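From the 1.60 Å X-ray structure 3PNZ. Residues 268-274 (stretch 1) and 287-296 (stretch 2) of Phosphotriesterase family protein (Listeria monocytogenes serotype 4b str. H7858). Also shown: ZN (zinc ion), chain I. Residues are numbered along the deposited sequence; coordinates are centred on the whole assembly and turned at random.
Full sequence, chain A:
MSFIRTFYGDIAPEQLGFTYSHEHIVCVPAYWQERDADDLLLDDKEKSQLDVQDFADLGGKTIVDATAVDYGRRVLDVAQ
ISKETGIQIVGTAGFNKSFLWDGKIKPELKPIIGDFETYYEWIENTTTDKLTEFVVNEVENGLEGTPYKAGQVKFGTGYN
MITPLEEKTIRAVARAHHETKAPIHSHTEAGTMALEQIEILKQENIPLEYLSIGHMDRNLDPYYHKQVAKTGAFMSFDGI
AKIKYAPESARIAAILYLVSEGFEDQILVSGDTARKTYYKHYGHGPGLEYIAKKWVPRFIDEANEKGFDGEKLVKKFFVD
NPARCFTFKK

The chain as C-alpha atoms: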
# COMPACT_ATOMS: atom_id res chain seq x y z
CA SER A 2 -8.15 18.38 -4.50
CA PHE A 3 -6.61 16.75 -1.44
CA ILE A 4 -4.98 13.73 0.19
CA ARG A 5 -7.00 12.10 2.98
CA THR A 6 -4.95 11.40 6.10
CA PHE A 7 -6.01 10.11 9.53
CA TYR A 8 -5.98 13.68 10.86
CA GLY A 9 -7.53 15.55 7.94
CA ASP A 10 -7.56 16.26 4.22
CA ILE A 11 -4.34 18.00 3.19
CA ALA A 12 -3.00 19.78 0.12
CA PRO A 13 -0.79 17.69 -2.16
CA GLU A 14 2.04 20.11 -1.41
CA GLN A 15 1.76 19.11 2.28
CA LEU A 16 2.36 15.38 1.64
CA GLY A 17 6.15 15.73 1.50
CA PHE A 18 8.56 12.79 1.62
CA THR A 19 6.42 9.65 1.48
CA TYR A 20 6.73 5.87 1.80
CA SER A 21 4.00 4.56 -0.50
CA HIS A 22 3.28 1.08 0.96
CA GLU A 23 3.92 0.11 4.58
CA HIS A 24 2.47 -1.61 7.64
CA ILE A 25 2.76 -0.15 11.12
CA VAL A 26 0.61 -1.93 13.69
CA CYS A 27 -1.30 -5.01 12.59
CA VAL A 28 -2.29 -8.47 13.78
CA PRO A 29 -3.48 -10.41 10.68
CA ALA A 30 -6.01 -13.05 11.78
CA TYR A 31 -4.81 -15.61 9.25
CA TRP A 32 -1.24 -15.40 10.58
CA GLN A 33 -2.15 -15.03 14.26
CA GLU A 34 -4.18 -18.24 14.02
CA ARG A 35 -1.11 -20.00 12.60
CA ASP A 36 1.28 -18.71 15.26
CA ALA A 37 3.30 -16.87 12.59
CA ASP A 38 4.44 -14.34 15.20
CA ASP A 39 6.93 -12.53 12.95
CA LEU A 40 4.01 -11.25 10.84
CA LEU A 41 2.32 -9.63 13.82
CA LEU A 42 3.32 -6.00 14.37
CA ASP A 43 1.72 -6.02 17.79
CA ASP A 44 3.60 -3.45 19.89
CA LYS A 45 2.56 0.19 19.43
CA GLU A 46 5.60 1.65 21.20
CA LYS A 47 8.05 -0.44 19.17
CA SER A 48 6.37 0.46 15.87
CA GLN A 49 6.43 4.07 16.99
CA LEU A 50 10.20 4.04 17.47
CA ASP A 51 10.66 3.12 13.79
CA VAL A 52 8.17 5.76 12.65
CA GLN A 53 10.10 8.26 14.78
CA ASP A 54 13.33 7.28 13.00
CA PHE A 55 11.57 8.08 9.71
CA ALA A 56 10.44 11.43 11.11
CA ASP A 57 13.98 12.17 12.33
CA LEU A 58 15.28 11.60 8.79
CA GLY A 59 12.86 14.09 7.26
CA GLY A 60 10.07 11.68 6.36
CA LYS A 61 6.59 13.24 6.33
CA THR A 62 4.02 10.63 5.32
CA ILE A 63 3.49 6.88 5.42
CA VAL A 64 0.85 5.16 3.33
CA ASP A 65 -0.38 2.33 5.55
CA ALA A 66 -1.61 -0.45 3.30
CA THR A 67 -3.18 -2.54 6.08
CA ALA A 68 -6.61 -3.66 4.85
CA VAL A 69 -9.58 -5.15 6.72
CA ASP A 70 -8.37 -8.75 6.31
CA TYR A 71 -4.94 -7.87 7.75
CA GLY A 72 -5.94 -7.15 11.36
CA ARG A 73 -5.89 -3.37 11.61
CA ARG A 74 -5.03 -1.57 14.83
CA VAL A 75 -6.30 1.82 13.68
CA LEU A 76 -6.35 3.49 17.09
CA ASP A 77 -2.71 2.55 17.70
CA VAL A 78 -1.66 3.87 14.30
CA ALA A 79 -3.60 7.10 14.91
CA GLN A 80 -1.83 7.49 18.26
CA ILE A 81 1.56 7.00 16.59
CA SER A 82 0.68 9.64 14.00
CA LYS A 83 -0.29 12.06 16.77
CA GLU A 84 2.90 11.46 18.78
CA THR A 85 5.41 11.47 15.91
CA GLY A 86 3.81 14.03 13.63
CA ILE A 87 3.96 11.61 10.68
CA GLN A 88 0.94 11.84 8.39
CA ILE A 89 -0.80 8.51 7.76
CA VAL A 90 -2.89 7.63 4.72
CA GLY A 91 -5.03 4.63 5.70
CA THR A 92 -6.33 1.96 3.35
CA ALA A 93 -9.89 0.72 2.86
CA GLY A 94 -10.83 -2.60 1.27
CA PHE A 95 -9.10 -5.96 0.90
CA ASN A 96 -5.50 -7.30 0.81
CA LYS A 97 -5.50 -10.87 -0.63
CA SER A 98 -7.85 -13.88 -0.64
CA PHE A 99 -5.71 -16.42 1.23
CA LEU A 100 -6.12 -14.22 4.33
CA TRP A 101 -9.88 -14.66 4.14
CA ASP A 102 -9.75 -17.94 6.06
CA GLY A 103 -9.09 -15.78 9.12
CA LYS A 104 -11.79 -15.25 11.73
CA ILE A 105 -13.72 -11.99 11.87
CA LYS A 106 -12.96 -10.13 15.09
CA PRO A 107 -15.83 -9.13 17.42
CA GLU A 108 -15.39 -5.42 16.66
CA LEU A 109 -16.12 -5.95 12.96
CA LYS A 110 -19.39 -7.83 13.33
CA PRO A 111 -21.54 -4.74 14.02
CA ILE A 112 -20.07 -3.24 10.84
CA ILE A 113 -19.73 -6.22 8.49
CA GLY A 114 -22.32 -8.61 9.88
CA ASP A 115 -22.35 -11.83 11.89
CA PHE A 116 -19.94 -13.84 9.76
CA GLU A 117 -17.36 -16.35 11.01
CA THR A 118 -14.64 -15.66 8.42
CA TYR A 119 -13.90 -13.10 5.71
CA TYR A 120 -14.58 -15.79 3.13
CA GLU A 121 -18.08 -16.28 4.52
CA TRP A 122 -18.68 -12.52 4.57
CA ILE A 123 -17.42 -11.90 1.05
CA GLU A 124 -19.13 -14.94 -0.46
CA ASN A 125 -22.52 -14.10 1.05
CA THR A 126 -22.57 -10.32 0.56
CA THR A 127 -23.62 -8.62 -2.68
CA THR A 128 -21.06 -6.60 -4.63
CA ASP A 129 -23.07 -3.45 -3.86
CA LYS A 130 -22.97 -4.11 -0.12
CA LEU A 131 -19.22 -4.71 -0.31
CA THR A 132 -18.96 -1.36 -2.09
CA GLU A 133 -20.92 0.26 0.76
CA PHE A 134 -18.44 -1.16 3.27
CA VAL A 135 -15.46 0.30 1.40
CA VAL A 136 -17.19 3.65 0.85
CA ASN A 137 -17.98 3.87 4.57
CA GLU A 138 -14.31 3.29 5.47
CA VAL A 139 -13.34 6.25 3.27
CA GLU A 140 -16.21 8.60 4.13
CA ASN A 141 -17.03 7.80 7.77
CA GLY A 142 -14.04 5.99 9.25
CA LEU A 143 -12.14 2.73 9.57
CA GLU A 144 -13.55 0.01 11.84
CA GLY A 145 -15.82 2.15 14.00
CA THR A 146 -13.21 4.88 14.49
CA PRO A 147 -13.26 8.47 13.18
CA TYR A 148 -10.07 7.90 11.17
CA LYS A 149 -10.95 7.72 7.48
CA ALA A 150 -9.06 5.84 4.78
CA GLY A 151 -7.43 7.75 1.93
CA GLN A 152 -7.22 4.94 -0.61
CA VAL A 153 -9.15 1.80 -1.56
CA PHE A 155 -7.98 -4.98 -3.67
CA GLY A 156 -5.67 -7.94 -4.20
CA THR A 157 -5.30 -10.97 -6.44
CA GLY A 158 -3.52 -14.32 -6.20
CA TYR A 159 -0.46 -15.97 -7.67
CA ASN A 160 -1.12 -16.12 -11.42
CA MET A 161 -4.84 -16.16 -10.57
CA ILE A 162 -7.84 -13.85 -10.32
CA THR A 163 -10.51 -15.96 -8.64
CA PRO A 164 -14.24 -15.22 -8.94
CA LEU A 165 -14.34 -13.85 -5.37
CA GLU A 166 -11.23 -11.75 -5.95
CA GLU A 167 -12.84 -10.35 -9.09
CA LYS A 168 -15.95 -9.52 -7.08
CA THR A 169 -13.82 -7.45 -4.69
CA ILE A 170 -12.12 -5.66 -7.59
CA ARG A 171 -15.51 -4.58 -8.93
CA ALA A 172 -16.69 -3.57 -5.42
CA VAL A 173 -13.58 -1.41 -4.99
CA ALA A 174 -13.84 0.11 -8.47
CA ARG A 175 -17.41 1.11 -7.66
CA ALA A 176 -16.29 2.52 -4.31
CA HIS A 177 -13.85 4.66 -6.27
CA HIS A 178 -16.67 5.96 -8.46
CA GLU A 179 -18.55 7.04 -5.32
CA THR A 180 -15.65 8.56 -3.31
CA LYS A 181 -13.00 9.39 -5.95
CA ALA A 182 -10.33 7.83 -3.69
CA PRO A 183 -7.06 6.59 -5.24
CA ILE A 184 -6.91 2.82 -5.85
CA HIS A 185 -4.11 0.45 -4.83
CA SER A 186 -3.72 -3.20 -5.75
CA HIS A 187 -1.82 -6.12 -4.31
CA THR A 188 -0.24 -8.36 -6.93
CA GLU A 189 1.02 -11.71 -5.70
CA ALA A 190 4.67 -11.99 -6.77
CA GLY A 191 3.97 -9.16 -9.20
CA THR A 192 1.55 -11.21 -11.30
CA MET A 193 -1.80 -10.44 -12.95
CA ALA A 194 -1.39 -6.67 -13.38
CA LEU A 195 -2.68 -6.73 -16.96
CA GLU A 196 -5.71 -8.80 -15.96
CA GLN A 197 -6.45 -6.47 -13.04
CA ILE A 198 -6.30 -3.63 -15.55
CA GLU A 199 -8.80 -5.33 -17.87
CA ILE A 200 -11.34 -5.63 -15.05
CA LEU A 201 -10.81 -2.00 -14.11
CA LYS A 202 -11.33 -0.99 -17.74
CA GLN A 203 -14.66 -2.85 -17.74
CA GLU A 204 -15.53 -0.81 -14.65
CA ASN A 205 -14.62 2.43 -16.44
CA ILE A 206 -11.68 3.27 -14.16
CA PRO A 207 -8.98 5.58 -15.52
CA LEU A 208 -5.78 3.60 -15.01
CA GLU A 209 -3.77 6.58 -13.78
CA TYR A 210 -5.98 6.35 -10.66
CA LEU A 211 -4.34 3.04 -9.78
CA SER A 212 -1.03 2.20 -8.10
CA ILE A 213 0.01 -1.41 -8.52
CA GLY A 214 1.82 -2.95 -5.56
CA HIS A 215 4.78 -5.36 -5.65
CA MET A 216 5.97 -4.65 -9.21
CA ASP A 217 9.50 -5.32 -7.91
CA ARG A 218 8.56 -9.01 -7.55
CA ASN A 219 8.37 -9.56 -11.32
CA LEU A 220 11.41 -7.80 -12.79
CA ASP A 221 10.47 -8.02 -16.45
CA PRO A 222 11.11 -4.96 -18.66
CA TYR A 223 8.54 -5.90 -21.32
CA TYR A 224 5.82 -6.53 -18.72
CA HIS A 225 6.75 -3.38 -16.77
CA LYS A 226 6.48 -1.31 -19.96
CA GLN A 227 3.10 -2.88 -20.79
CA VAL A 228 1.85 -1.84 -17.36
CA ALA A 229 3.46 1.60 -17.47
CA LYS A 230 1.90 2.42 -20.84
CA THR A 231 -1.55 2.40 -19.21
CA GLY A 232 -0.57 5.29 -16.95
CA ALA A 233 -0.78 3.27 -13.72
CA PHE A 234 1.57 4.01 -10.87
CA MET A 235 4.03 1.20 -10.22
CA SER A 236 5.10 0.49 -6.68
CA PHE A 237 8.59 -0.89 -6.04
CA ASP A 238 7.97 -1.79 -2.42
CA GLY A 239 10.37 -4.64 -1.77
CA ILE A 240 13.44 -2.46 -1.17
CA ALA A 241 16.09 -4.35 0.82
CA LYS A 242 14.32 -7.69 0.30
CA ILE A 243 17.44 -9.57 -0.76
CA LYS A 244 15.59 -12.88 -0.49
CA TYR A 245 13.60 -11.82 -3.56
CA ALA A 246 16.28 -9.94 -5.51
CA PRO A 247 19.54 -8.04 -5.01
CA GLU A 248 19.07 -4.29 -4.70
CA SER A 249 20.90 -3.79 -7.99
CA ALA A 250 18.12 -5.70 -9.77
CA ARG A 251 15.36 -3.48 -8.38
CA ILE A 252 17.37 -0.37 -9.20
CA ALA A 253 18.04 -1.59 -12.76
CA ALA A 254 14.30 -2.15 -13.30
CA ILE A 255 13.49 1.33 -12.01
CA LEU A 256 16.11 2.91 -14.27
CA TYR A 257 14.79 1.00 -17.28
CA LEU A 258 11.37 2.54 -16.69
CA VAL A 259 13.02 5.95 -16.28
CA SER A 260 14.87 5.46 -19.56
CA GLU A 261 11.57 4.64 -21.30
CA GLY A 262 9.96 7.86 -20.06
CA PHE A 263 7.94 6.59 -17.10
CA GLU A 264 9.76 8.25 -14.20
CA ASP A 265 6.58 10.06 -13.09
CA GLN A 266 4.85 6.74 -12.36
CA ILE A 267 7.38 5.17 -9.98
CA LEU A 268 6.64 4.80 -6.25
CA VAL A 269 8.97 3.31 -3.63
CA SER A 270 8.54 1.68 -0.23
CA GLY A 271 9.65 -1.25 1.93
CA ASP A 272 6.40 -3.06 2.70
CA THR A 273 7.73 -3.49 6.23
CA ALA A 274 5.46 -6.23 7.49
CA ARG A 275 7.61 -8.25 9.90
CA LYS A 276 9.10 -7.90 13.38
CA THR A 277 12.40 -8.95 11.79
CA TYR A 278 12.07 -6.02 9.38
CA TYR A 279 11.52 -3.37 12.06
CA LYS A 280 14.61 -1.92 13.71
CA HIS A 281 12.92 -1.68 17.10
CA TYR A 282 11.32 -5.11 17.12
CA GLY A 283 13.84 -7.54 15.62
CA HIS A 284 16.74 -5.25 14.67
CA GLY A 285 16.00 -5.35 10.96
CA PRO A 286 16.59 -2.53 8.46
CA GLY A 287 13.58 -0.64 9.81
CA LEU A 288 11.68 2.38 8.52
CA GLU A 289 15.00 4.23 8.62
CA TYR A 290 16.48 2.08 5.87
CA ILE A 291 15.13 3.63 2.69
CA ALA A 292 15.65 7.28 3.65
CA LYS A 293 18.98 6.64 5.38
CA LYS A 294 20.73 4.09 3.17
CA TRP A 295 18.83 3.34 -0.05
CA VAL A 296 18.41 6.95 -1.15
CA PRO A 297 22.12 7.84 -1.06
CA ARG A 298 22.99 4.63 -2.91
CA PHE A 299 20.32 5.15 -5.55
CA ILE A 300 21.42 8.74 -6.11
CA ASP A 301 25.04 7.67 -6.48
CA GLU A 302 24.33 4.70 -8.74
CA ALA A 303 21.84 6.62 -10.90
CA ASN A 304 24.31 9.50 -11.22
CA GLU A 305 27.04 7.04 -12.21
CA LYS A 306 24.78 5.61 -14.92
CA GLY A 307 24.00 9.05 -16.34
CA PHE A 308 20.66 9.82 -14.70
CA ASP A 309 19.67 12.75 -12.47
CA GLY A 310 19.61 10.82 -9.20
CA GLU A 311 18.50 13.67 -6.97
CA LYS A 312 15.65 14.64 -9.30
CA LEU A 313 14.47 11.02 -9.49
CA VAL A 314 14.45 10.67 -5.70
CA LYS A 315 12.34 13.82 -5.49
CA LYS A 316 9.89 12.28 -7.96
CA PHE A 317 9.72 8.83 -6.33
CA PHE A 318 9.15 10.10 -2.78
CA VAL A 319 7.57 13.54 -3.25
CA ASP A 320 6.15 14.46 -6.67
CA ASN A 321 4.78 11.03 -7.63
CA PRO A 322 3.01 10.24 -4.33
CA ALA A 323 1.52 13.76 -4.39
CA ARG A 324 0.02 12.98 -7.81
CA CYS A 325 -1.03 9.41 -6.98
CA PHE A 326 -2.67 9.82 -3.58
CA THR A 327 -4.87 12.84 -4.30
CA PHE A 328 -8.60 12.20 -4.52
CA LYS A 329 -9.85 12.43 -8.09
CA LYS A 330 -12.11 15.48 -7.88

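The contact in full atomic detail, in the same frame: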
# COMPACT_ATOMS: atom_id res chain seq x y z
N LEU A 268 6.76 4.60 -7.70
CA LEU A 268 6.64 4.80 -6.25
C LEU A 268 7.56 3.80 -5.57
O LEU A 268 7.86 2.75 -6.13
CB LEU A 268 5.21 4.55 -5.79
CG LEU A 268 4.11 5.40 -6.41
CD1 LEU A 268 2.74 4.90 -5.96
CD2 LEU A 268 4.33 6.87 -6.03
N VAL A 269 8.00 4.13 -4.35
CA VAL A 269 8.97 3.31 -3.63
C VAL A 269 8.60 3.14 -2.16
O VAL A 269 8.15 4.09 -1.51
CB VAL A 269 10.41 3.91 -3.73
CG1 VAL A 269 11.40 3.08 -2.91
CG2 VAL A 269 10.85 4.01 -5.19
N SER A 270 8.77 1.93 -1.65
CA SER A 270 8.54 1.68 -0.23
C SER A 270 9.20 0.36 0.17
O SER A 270 9.88 -0.26 -0.65
CB SER A 270 7.04 1.65 0.07
OG SER A 270 6.75 2.35 1.27
N GLY A 271 9.00 -0.06 1.41
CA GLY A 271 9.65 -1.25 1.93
C GLY A 271 8.71 -2.36 2.35
O GLY A 271 9.15 -3.46 2.71
N ASP A 272 7.41 -2.08 2.32
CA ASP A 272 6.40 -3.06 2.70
C ASP A 272 6.85 -3.79 3.96
O ASP A 272 6.96 -5.02 3.98
CB ASP A 272 6.15 -4.04 1.56
CG ASP A 272 4.96 -4.93 1.82
OD1 ASP A 272 4.15 -4.59 2.71
OD2 ASP A 272 4.84 -5.98 1.15
N THR A 273 7.09 -3.01 5.00
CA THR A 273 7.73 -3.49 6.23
C THR A 273 6.71 -4.20 7.12
O THR A 273 6.04 -3.58 7.94
CB THR A 273 8.38 -2.31 6.98
OG1 THR A 273 9.06 -1.47 6.03
CG2 THR A 273 9.38 -2.79 8.00
N ALA A 274 6.59 -5.51 6.93
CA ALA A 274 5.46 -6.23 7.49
C ALA A 274 5.83 -7.22 8.58
O ALA A 274 4.98 -7.96 9.07
CB ALA A 274 4.70 -6.95 6.38
N GLY A 287 14.46 -1.63 9.22
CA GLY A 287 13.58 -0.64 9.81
C GLY A 287 13.06 0.41 8.84
O GLY A 287 13.46 0.45 7.67
N LEU A 288 12.18 1.27 9.33
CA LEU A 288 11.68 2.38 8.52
C LEU A 288 12.76 3.42 8.23
O LEU A 288 12.58 4.29 7.39
CB LEU A 288 10.45 3.03 9.17
CG LEU A 288 9.21 2.13 9.33
CD1 LEU A 288 8.06 2.85 10.03
CD2 LEU A 288 8.75 1.56 7.99
N GLU A 289 13.90 3.32 8.91
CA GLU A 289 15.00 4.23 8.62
C GLU A 289 15.69 3.87 7.31
O GLU A 289 16.28 4.71 6.65
CB GLU A 289 16.05 4.21 9.73
CG GLU A 289 16.82 2.90 9.82
CD GLU A 289 17.99 2.95 10.79
OE1 GLU A 289 18.84 2.03 10.74
OE2 GLU A 289 18.07 3.90 11.60
N TYR A 290 15.61 2.59 6.93
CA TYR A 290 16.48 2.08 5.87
C TYR A 290 16.42 2.85 4.56
O TYR A 290 17.46 3.26 4.04
CB TYR A 290 16.23 0.60 5.60
CG TYR A 290 17.19 0.08 4.54
CD1 TYR A 290 18.49 -0.26 4.87
CD2 TYR A 290 16.79 -0.04 3.22
CE1 TYR A 290 19.38 -0.72 3.90
CE2 TYR A 290 17.67 -0.50 2.24
CZ TYR A 290 18.96 -0.84 2.59
OH TYR A 290 19.84 -1.29 1.63
N ILE A 291 15.23 3.04 4.02
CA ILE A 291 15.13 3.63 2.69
C ILE A 291 15.66 5.06 2.65
O ILE A 291 16.50 5.39 1.81
CB ILE A 291 13.69 3.54 2.12
CG1 ILE A 291 13.33 2.07 1.89
CG2 ILE A 291 13.57 4.32 0.82
CD1 ILE A 291 11.88 1.85 1.50
N ALA A 292 15.18 5.90 3.56
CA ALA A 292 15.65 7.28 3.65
C ALA A 292 17.15 7.37 3.96
O ALA A 292 17.86 8.19 3.38
CB ALA A 292 14.83 8.03 4.70
N LYS A 293 17.62 6.53 4.87
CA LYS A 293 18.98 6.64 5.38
C LYS A 293 20.04 6.02 4.47
O LYS A 293 21.11 6.60 4.27
CB LYS A 293 19.06 6.01 6.77
CG LYS A 293 20.35 6.26 7.52
CD LYS A 293 20.30 5.63 8.90
CE LYS A 293 21.51 6.00 9.74
NZ LYS A 293 21.42 5.39 11.10
N LYS A 294 19.73 4.86 3.90
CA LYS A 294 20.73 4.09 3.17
C LYS A 294 20.41 3.89 1.68
O LYS A 294 21.31 3.99 0.83
CB LYS A 294 20.91 2.72 3.85
CG LYS A 294 21.39 2.82 5.29
CD LYS A 294 21.53 1.44 5.92
CE LYS A 294 21.98 1.53 7.38
NZ LYS A 294 21.95 0.19 8.05
N TRP A 295 19.16 3.60 1.35
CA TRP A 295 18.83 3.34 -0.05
C TRP A 295 18.93 4.59 -0.91
O TRP A 295 19.46 4.56 -2.02
CB TRP A 295 17.44 2.70 -0.20
CG TRP A 295 17.13 2.23 -1.59
CD1 TRP A 295 17.43 1.00 -2.13
CD2 TRP A 295 16.44 2.96 -2.63
NE1 TRP A 295 16.98 0.93 -3.43
CE2 TRP A 295 16.37 2.11 -3.75
CE3 TRP A 295 15.88 4.23 -2.70
CZ2 TRP A 295 15.76 2.50 -4.94
CZ3 TRP A 295 15.27 4.62 -3.89
CH2 TRP A 295 15.21 3.76 -4.99
N VAL A 296 18.41 5.70 -0.40
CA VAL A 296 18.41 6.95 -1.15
C VAL A 296 19.82 7.38 -1.59
O VAL A 296 20.05 7.62 -2.77
CB VAL A 296 17.66 8.07 -0.38
CG1 VAL A 296 18.01 9.44 -0.95
CG2 VAL A 296 16.16 7.82 -0.45
ZN ZN I . 1.72 -4.76 2.27

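Stretch 1 enters as the end of a β-strand, Leu268 and Val269, and continues from Ser270 to Ala274 as a loop; stretch 2 runs from a turn at Gly287 into a helix that continues beyond Val296. The nearest CA pairs include Gly271 CA to Ile291 CA and Thr273 CA to Gly287 CA, each 7.4 Å apart. Thr273 lies near the start of stretch 2, Gly271 beside Ile291, and Val269 near Ile291 and Trp295, so the two stretches run in roughly opposite senses. Within stretch 2, Tyr290 N donates to Gly287 O (3.1 Å) and Lys293 N to Glu289 O (2.9 Å). A wider π-type turn spans 291-295: Tyr290 O accepts from both Lys294 N (2.8 Å) and Trp295 N (3.2 Å), and Val296 N reaches Ile291 O (2.9 Å). Gly287 has a positive phi of 76°, a conformation that favours glycine.

No hydrogen bond joins the two stretches; they meet through van der Waals contact, burying 251 Å² in total. Ile291 has the largest covered area. Its side chain, m at chi1 and t at chi2, extends toward the loop and sets CD1 3.3 Å from Ser270 C and 3.5 Å from Gly271 N, so a methyl group packs directly on the peptide between these residues. The absence of a side chain at Gly271 matters here, because an ideal CB would point toward the helix and sit only 3.4 Å from Ile291 CD1. Val269 points toward the helix, and its CG1 lies 4.5 Å from Ile291 CG2 and 4.3 Å from Trp295 CZ3. These are looser apolar contacts between the end of the strand and the helix, with Val269 CG1 approaching the indole ring obliquely. Trp295 NE1 is hydrogen-bonded elsewhere in the structure.

At the other end of the contact, Thr273 OG1 comes within 3.6 Å of Leu288 CD2. Leu288 leaves its backbone sideways, but the end of its side chain comes nearer the loop. The methyl offers no hydrogen-bonding partner, and Thr273 OG1 finds one elsewhere in the structure.

Asp272, between Gly271 and Thr273, points away from the helix and binds the zinc ion through OD1 at 2.5 Å, with four other ligand atoms from elsewhere in the structure. Gly271 and Thr273, on either side of Asp272 in sequence, contact stretch 2, while Asp272 itself binds the metal. Glu289 and Lys293 take no part in the interface; Lys293 NZ and Glu289 OE2 form a long salt bridge at 3.7 Å within stretch 2.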